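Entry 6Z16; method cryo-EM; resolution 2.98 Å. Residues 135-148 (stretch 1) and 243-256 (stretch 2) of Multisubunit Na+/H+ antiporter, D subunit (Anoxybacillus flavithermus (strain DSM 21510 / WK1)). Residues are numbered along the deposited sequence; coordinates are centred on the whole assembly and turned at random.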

ATOM      1  N   PHE D 135     -10.214  44.526  21.399  1.00 34.36           N
ATOM      2  CA  PHE D 135      -9.864  45.761  20.692  1.00 25.12           C
ATOM      3  C   PHE D 135      -9.048  46.717  21.556  1.00 25.26           C
ATOM      4  O   PHE D 135      -8.176  47.426  21.026  1.00 28.84           O
ATOM      5  CB  PHE D 135     -11.115  46.461  20.166  1.00 14.93           C
ATOM      6  CG  PHE D 135     -11.692  45.819  18.946  1.00 17.51           C
ATOM      7  CD1 PHE D 135     -10.977  45.827  17.758  1.00 19.43           C
ATOM      8  CD2 PHE D 135     -12.958  45.263  18.960  1.00 19.20           C
ATOM      9  CE1 PHE D 135     -11.487  45.253  16.624  1.00 17.35           C
ATOM     10  CE2 PHE D 135     -13.479  44.688  17.824  1.00 22.89           C
ATOM     11  CZ  PHE D 135     -12.743  44.691  16.652  1.00 22.10           C
ATOM     12  N   PHE D 136      -9.292  46.735  22.875  1.00 24.83           N
ATOM     13  CA  PHE D 136      -8.406  47.465  23.780  1.00 30.49           C
ATOM     14  C   PHE D 136      -6.980  46.946  23.706  1.00 34.91           C
ATOM     15  O   PHE D 136      -6.038  47.737  23.703  1.00 38.71           O
ATOM     16  CB  PHE D 136      -8.874  47.412  25.238  1.00 46.81           C
ATOM     17  CG  PHE D 136      -9.937  48.405  25.589  1.00 76.60           C
ATOM     18  CD1 PHE D 136      -9.699  49.758  25.455  1.00 77.99           C
ATOM     19  CD2 PHE D 136     -11.100  47.997  26.208  1.00 93.09           C
ATOM     20  CE1 PHE D 136     -10.656  50.679  25.811  1.00 79.86           C
ATOM     21  CE2 PHE D 136     -12.052  48.908  26.577  1.00 97.51           C
ATOM     22  CZ  PHE D 136     -11.831  50.251  26.375  1.00 83.50           C
ATOM     23  N   GLU D 137      -6.793  45.628  23.625  1.00 37.14           N
ATOM     24  CA  GLU D 137      -5.404  45.172  23.549  1.00 45.83           C
ATOM     25  C   GLU D 137      -4.769  45.340  22.179  1.00 42.13           C
ATOM     26  O   GLU D 137      -3.547  45.491  22.114  1.00 35.98           O
ATOM     27  CB  GLU D 137      -5.219  43.728  24.004  1.00 49.74           C
ATOM     28  CG  GLU D 137      -4.935  43.670  25.481  1.00 63.84           C
ATOM     29  CD  GLU D 137      -6.148  43.405  26.275  1.00 78.63           C
ATOM     30  OE1 GLU D 137      -7.077  42.823  25.708  1.00 81.90           O
ATOM     31  OE2 GLU D 137      -6.200  43.836  27.437  1.00 78.22           O
ATOM     32  N   VAL D 138      -5.556  45.340  21.097  1.00 38.52           N
ATOM     33  CA  VAL D 138      -5.012  45.710  19.784  1.00 40.03           C
ATOM     34  C   VAL D 138      -4.479  47.138  19.821  1.00 37.11           C
ATOM     35  O   VAL D 138      -3.315  47.408  19.466  1.00 32.21           O
ATOM     36  CB  VAL D 138      -6.080  45.549  18.685  1.00 39.78           C
ATOM     37  CG1 VAL D 138      -5.560  46.073  17.360  1.00 41.50           C
ATOM     38  CG2 VAL D 138      -6.488  44.112  18.532  1.00 37.38           C
ATOM     39  N   MET D 139      -5.327  48.057  20.302  1.00 37.35           N
ATOM     40  CA  MET D 139      -4.980  49.464  20.475  1.00 35.00           C
ATOM     41  C   MET D 139      -3.766  49.647  21.378  1.00 35.14           C
ATOM     42  O   MET D 139      -2.812  50.352  21.024  1.00 30.25           O
ATOM     43  CB  MET D 139      -6.192  50.180  21.059  1.00 34.70           C
ATOM     44  CG  MET D 139      -6.055  51.654  21.251  1.00 48.03           C
ATOM     45  SD  MET D 139      -7.492  52.238  22.157  1.00 82.73           S
ATOM     46  CE  MET D 139      -7.101  51.636  23.791  1.00100.27           C
ATOM     47  N   LEU D 140      -3.768  48.986  22.539  1.00 36.99           N
ATOM     48  CA  LEU D 140      -2.705  49.176  23.517  1.00 39.15           C
ATOM     49  C   LEU D 140      -1.394  48.560  23.063  1.00 39.27           C
ATOM     50  O   LEU D 140      -0.331  49.122  23.328  1.00 41.04           O
ATOM     51  CB  LEU D 140      -3.113  48.609  24.874  1.00 49.52           C
ATOM     52  CG  LEU D 140      -4.099  49.434  25.696  1.00 60.62           C
ATOM     53  CD1 LEU D 140      -4.516  48.660  26.925  1.00 67.19           C
ATOM     54  CD2 LEU D 140      -3.472  50.757  26.075  1.00 64.87           C
ATOM     55  N   MET D 141      -1.440  47.425  22.364  1.00 39.57           N
ATOM     56  CA  MET D 141      -0.216  46.804  21.877  1.00 40.14           C
ATOM     57  C   MET D 141       0.450  47.666  20.812  1.00 31.51           C
ATOM     58  O   MET D 141       1.675  47.897  20.859  1.00 22.96           O
ATOM     59  CB  MET D 141      -0.534  45.414  21.335  1.00 65.33           C
ATOM     60  CG  MET D 141       0.686  44.592  21.055  1.00 78.73           C
ATOM     61  SD  MET D 141       1.533  44.181  22.578  1.00 83.68           S
ATOM     62  CE  MET D 141       3.199  44.128  21.967  1.00 59.25           C
ATOM     63  N   SER D 142      -0.351  48.188  19.873  1.00 37.09           N
ATOM     64  CA  SER D 142       0.184  49.108  18.876  1.00 32.34           C
ATOM     65  C   SER D 142       0.710  50.391  19.510  1.00 36.05           C
ATOM     66  O   SER D 142       1.727  50.927  19.055  1.00 35.37           O
ATOM     67  CB  SER D 142      -0.886  49.414  17.840  1.00 26.45           C
ATOM     68  OG  SER D 142      -2.002  49.993  18.472  1.00 39.43           O
ATOM     69  N   SER D 143       0.079  50.858  20.593  1.00 33.16           N
ATOM     70  CA  SER D 143       0.574  52.054  21.268  1.00 29.27           C
ATOM     71  C   SER D 143       1.881  51.794  22.010  1.00 25.17           C
ATOM     72  O   SER D 143       2.738  52.682  22.066  1.00 24.47           O
ATOM     73  CB  SER D 143      -0.483  52.598  22.225  1.00 34.51           C
ATOM     74  OG  SER D 143      -0.669  51.730  23.318  1.00 26.71           O
ATOM     75  N   TYR D 144       2.046  50.590  22.586  1.00 33.99           N
ATOM     76  CA  TYR D 144       3.323  50.188  23.190  1.00 32.49           C
ATOM     77  C   TYR D 144       4.446  50.269  22.176  1.00 29.02           C
ATOM     78  O   TYR D 144       5.523  50.818  22.453  1.00 23.83           O
ATOM     79  CB  TYR D 144       3.286  48.744  23.690  1.00 29.50           C
ATOM     80  CG  TYR D 144       2.314  48.348  24.760  1.00 36.63           C
ATOM     81  CD1 TYR D 144       1.767  49.262  25.646  1.00 39.32           C
ATOM     82  CD2 TYR D 144       1.915  47.029  24.850  1.00 36.59           C
ATOM     83  CE1 TYR D 144       0.850  48.847  26.602  1.00 31.27           C
ATOM     84  CE2 TYR D 144       1.017  46.615  25.781  1.00 33.06           C
ATOM     85  CZ  TYR D 144       0.487  47.515  26.652  1.00 34.94           C
ATOM     86  OH  TYR D 144      -0.408  47.035  27.566  1.00 40.20           O
ATOM     87  N   VAL D 145       4.210  49.702  20.991  1.00 31.61           N
ATOM     88  CA  VAL D 145       5.291  49.620  20.016  1.00 29.90           C
ATOM     89  C   VAL D 145       5.582  50.994  19.417  1.00 31.28           C
ATOM     90  O   VAL D 145       6.748  51.360  19.225  1.00 25.18           O
ATOM     91  CB  VAL D 145       4.968  48.579  18.932  1.00 29.98           C
ATOM     92  CG1 VAL D 145       6.149  48.422  18.040  1.00 27.33           C
ATOM     93  CG2 VAL D 145       4.633  47.250  19.554  1.00 32.61           C
ATOM     94  N   LEU D 146       4.538  51.794  19.151  1.00 32.56           N
ATOM     95  CA  LEU D 146       4.745  53.155  18.655  1.00 23.76           C
ATOM     96  C   LEU D 146       5.415  54.047  19.691  1.00 18.62           C
ATOM     97  O   LEU D 146       6.140  54.979  19.327  1.00 19.02           O
ATOM     98  CB  LEU D 146       3.418  53.770  18.214  1.00 21.13           C
ATOM     99  CG  LEU D 146       2.807  53.296  16.899  1.00 32.51           C
ATOM    100  CD1 LEU D 146       1.411  53.838  16.752  1.00 23.77           C
ATOM    101  CD2 LEU D 146       3.669  53.784  15.765  1.00 23.12           C
ATOM    102  N   LEU D 147       5.207  53.770  20.975  1.00 21.88           N
ATOM    103  CA  LEU D 147       5.918  54.495  22.017  1.00 23.90           C
ATOM    104  C   LEU D 147       7.390  54.110  22.062  1.00 27.89           C
ATOM    105  O   LEU D 147       8.253  54.971  22.259  1.00 24.03           O
ATOM    106  CB  LEU D 147       5.244  54.231  23.360  1.00 20.49           C
ATOM    107  CG  LEU D 147       5.794  54.876  24.624  1.00 29.68           C
ATOM    108  CD1 LEU D 147       5.763  56.364  24.514  1.00 29.60           C
ATOM    109  CD2 LEU D 147       4.961  54.439  25.797  1.00 29.69           C
ATOM    110  N   VAL D 148       7.708  52.825  21.873  1.00 35.76           N
ATOM    111  CA  VAL D 148       9.090  52.385  22.066  1.00 35.93           C
ATOM    112  C   VAL D 148       9.943  52.494  20.804  1.00 39.07           C
ATOM    113  O   VAL D 148      11.180  52.446  20.902  1.00 37.81           O
ATOM    114  CB  VAL D 148       9.093  50.942  22.617  1.00 39.65           C
ATOM    115  CG1 VAL D 148       8.759  49.932  21.536  1.00 56.83           C
ATOM    116  CG2 VAL D 148      10.392  50.608  23.362  1.00 30.82           C
ATOM    117  N   LEU D 243      -1.507  61.277  17.842  1.00 41.83           N
ATOM    118  CA  LEU D 243      -2.387  60.111  17.827  1.00 52.59           C
ATOM    119  C   LEU D 243      -2.823  59.711  19.228  1.00 56.19           C
ATOM    120  O   LEU D 243      -3.988  59.366  19.446  1.00 49.16           O
ATOM    121  CB  LEU D 243      -1.683  58.930  17.172  1.00 61.96           C
ATOM    122  CG  LEU D 243      -1.452  58.858  15.679  1.00 59.56           C
ATOM    123  CD1 LEU D 243      -0.501  57.717  15.452  1.00 60.65           C
ATOM    124  CD2 LEU D 243      -2.775  58.601  14.985  1.00 57.62           C
ATOM    125  N   PHE D 244      -1.888  59.731  20.182  1.00 54.35           N
ATOM    126  CA  PHE D 244      -2.196  59.287  21.539  1.00 48.73           C
ATOM    127  C   PHE D 244      -3.148  60.253  22.232  1.00 60.72           C
ATOM    128  O   PHE D 244      -4.163  59.838  22.801  1.00 59.21           O
ATOM    129  CB  PHE D 244      -0.917  59.141  22.363  1.00 57.17           C
ATOM    130  CG  PHE D 244      -0.061  57.953  22.001  1.00 76.75           C
ATOM    131  CD1 PHE D 244      -0.455  57.021  21.049  1.00 76.90           C
ATOM    132  CD2 PHE D 244       1.126  57.740  22.680  1.00 79.19           C
ATOM    133  CE1 PHE D 244       0.338  55.934  20.760  1.00 79.38           C
ATOM    134  CE2 PHE D 244       1.920  56.655  22.395  1.00 78.12           C
ATOM    135  CZ  PHE D 244       1.524  55.749  21.440  1.00 79.97           C
ATOM    136  N   GLY D 245      -2.834  61.549  22.183  1.00 65.49           N
ATOM    137  CA  GLY D 245      -3.669  62.544  22.826  1.00 64.77           C
ATOM    138  C   GLY D 245      -5.012  62.728  22.158  1.00 80.14           C
ATOM    139  O   GLY D 245      -5.995  63.070  22.821  1.00 90.48           O
ATOM    140  N   GLY D 246      -5.089  62.490  20.849  1.00 72.41           N
ATOM    141  CA  GLY D 246      -6.367  62.601  20.178  1.00 73.75           C
ATOM    142  C   GLY D 246      -7.302  61.434  20.409  1.00 92.35           C
ATOM    143  O   GLY D 246      -8.521  61.619  20.430  1.00101.87           O
ATOM    144  N   LEU D 247      -6.763  60.230  20.606  1.00 91.08           N
ATOM    145  CA  LEU D 247      -7.565  59.019  20.461  1.00 76.16           C
ATOM    146  C   LEU D 247      -7.603  58.119  21.685  1.00 69.37           C
ATOM    147  O   LEU D 247      -8.646  57.520  21.955  1.00 69.61           O
ATOM    148  CB  LEU D 247      -7.052  58.203  19.270  1.00 76.37           C
ATOM    149  CG  LEU D 247      -7.176  58.856  17.898  1.00 67.59           C
ATOM    150  CD1 LEU D 247      -6.459  58.027  16.845  1.00 56.85           C
ATOM    151  CD2 LEU D 247      -8.640  59.045  17.547  1.00 66.88           C
ATOM    152  N   LEU D 248      -6.496  57.982  22.426  1.00 72.63           N
ATOM    153  CA  LEU D 248      -6.395  56.896  23.400  1.00 61.02           C
ATOM    154  C   LEU D 248      -7.221  57.163  24.647  1.00 56.99           C
ATOM    155  O   LEU D 248      -7.915  56.268  25.139  1.00 59.13           O
ATOM    156  CB  LEU D 248      -4.947  56.659  23.807  1.00 56.89           C
ATOM    157  CG  LEU D 248      -3.921  56.128  22.820  1.00 54.17           C
ATOM    158  CD1 LEU D 248      -2.633  55.929  23.585  1.00 60.03           C
ATOM    159  CD2 LEU D 248      -4.390  54.843  22.195  1.00 44.36           C
ATOM    160  N   THR D 249      -7.141  58.369  25.192  1.00 56.25           N
ATOM    161  CA  THR D 249      -7.874  58.670  26.411  1.00 51.03           C
ATOM    162  C   THR D 249      -9.362  58.853  26.175  1.00 46.03           C
ATOM    163  O   THR D 249     -10.135  58.792  27.134  1.00 58.71           O
ATOM    164  CB  THR D 249      -7.299  59.918  27.069  1.00 47.11           C
ATOM    165  OG1 THR D 249      -7.392  61.018  26.158  1.00 44.50           O
ATOM    166  CG2 THR D 249      -5.853  59.690  27.421  1.00 56.15           C
ATOM    167  N   LYS D 250      -9.782  59.058  24.932  1.00 47.51           N
ATOM    168  CA  LYS D 250     -11.175  59.364  24.645  1.00 44.77           C
ATOM    169  C   LYS D 250     -12.009  58.131  24.359  1.00 50.07           C
ATOM    170  O   LYS D 250     -13.228  58.253  24.210  1.00 48.18           O
ATOM    171  CB  LYS D 250     -11.291  60.329  23.464  1.00 51.43           C
ATOM    172  CG  LYS D 250     -11.129  61.801  23.819  1.00 70.08           C
ATOM    173  CD  LYS D 250      -9.680  62.209  23.956  1.00 72.72           C
ATOM    174  CE  LYS D 250      -9.558  63.689  24.184  1.00 88.19           C
ATOM    175  NZ  LYS D 250      -8.145  64.094  24.367  1.00101.21           N
ATOM    176  N   VAL D 251     -11.397  56.954  24.268  1.00 57.91           N
ATOM    177  CA  VAL D 251     -12.178  55.729  24.165  1.00 59.23           C
ATOM    178  C   VAL D 251     -12.533  55.191  25.550  1.00 52.22           C
ATOM    179  O   VAL D 251     -13.568  54.525  25.703  1.00 44.75           O
ATOM    180  CB  VAL D 251     -11.432  54.706  23.283  1.00 65.71           C
ATOM    181  CG1 VAL D 251     -10.162  54.214  23.942  1.00 91.24           C
ATOM    182  CG2 VAL D 251     -12.331  53.552  22.887  1.00 80.86           C
ATOM    183  N   GLY D 252     -11.744  55.523  26.576  1.00 49.16           N
ATOM    184  CA  GLY D 252     -12.174  55.268  27.939  1.00 45.36           C
ATOM    185  C   GLY D 252     -13.372  56.111  28.328  1.00 40.28           C
ATOM    186  O   GLY D 252     -14.277  55.640  29.023  1.00 40.58           O
ATOM    187  N   VAL D 253     -13.408  57.359  27.855  1.00 33.52           N
ATOM    188  CA  VAL D 253     -14.543  58.243  28.099  1.00 35.63           C
ATOM    189  C   VAL D 253     -15.795  57.709  27.415  1.00 43.30           C
ATOM    190  O   VAL D 253     -16.880  57.672  28.012  1.00 53.44           O
ATOM    191  CB  VAL D 253     -14.202  59.668  27.628  1.00 37.70           C
ATOM    192  CG1 VAL D 253     -15.386  60.591  27.799  1.00 44.47           C
ATOM    193  CG2 VAL D 253     -13.000  60.193  28.380  1.00 42.89           C
ATOM    194  N   TYR D 254     -15.655  57.251  26.168  1.00 35.74           N
ATOM    195  CA  TYR D 254     -16.779  56.648  25.461  1.00 36.90           C
ATOM    196  C   TYR D 254     -17.241  55.357  26.118  1.00 37.92           C
ATOM    197  O   TYR D 254     -18.441  55.061  26.123  1.00 33.59           O
ATOM    198  CB  TYR D 254     -16.409  56.391  23.999  1.00 52.81           C
ATOM    199  CG  TYR D 254     -17.455  55.588  23.271  1.00 82.78           C
ATOM    200  CD1 TYR D 254     -18.679  56.146  22.947  1.00102.29           C
ATOM    201  CD2 TYR D 254     -17.226  54.265  22.928  1.00 86.56           C
ATOM    202  CE1 TYR D 254     -19.641  55.414  22.295  1.00 95.76           C
ATOM    203  CE2 TYR D 254     -18.185  53.524  22.281  1.00 94.74           C
ATOM    204  CZ  TYR D 254     -19.387  54.105  21.963  1.00 88.50           C
ATOM    205  OH  TYR D 254     -20.345  53.372  21.314  1.00 86.95           O
ATOM    206  N   SER D 255     -16.314  54.584  26.682  1.00 36.40           N
ATOM    207  CA  SER D 255     -16.699  53.337  27.330  1.00 36.13           C
ATOM    208  C   SER D 255     -17.454  53.592  28.628  1.00 42.69           C
ATOM    209  O   SER D 255     -18.442  52.903  28.911  1.00 45.78           O
ATOM    210  CB  SER D 255     -15.465  52.486  27.573  1.00 35.11           C
ATOM    211  OG  SER D 255     -14.595  53.153  28.453  1.00 47.75           O
ATOM    212  N   ILE D 256     -17.015  54.588  29.414  1.00 36.21           N
ATOM    213  CA  ILE D 256     -17.781  55.050  30.580  1.00 40.68           C
ATOM    214  C   ILE D 256     -19.173  55.507  30.163  1.00 35.94           C
ATOM    215  O   ILE D 256     -20.177  55.181  30.816  1.00 39.39           O
ATOM    216  CB  ILE D 256     -17.021  56.178  31.307  1.00 42.33           C
ATOM    217  CG1 ILE D 256     -15.741  55.654  31.938  1.00 42.66           C
ATOM    218  CG2 ILE D 256     -17.878  56.820  32.382  1.00 35.22           C
ATOM    219  CD1 ILE D 256     -14.831  56.727  32.446  1.00 35.49           C
TER

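This is a modest, purely van der Waals contact between a continuous helix and a nearly antiparallel segment running beside it, made by apolar side chains and the small serines among them, with no hydrogen bond from one stretch to the other. The angle between N-to-C directions is 151° for helix 135-148 against helix 243-247 and 165° against helix 249-256. The axes approach no closer than 12.2 and 12.3 Å, and the two stretches together bury 423 Å². At that spacing the backbones stay apart: even the nearest CA pair in the register, Ser-143 CA to Phe-244 CA, is 7.8 Å, so side chains must fill most of the gap.

The register follows the antiparallel order, Phe-136 facing Val-251, Met-139 facing Leu-248 and Ser-143 facing Phe-244. At the first level, Phe-136 leaves its helix sideways, with an m rotamer (chi1 -82°), and the end of its side chain comes nearer to the partner. Val-251 meets that ring at its edge, with Phe-136 CE1 4.0 Å from Val-251 CG1, and Ser-255 also lies near the ring plane, its CB 4.4 Å from Phe-136 CZ.

Met-139 points toward the other stretch and bridges two residues. Met-139 CG lies 3.7 Å from Leu-248 CD2, while Met-139 SD lies 3.8 Å from Val-251 CG1. Both chi1 and chi2 are t, so the chain is extended as far as the sulfur before chi3 turns to p.

Phe-244 has the largest covered area, 80 Å². Its CB also starts sideways, and the end of the ring reaches a section of helix spanning Ser-143, Leu-146 and Leu-147. Phe-244 CZ is 3.4 Å from Ser-143 O, an oblique approach that is close packing against a carbonyl already accepting the backbone hydrogen bond from Leu-147 N at 2.9 Å. Phe-244 CZ is also 4.2 Å from Leu-146 CB, and Leu-147 CB lies 4.2 Å from Phe-244 CE2.

Ser-143 points toward the partner and packs directly on it: Ser-143 CB is 3.7 Å from Phe-244 CE1 and 4.2 Å from Leu-248 CD1. Its hydroxyl is satisfied without a partner across the contact, since Ser-143 OG donates to Leu-140 O at 2.6 Å. Ser-255 behaves alike, with Ser-255 OG donating to Gly-252 O at 2.6 Å. Neither hydroxyl makes a hydrogen bond across the contact; Ser-143 OG has a further hydrogen-bonding partner elsewhere in the structure.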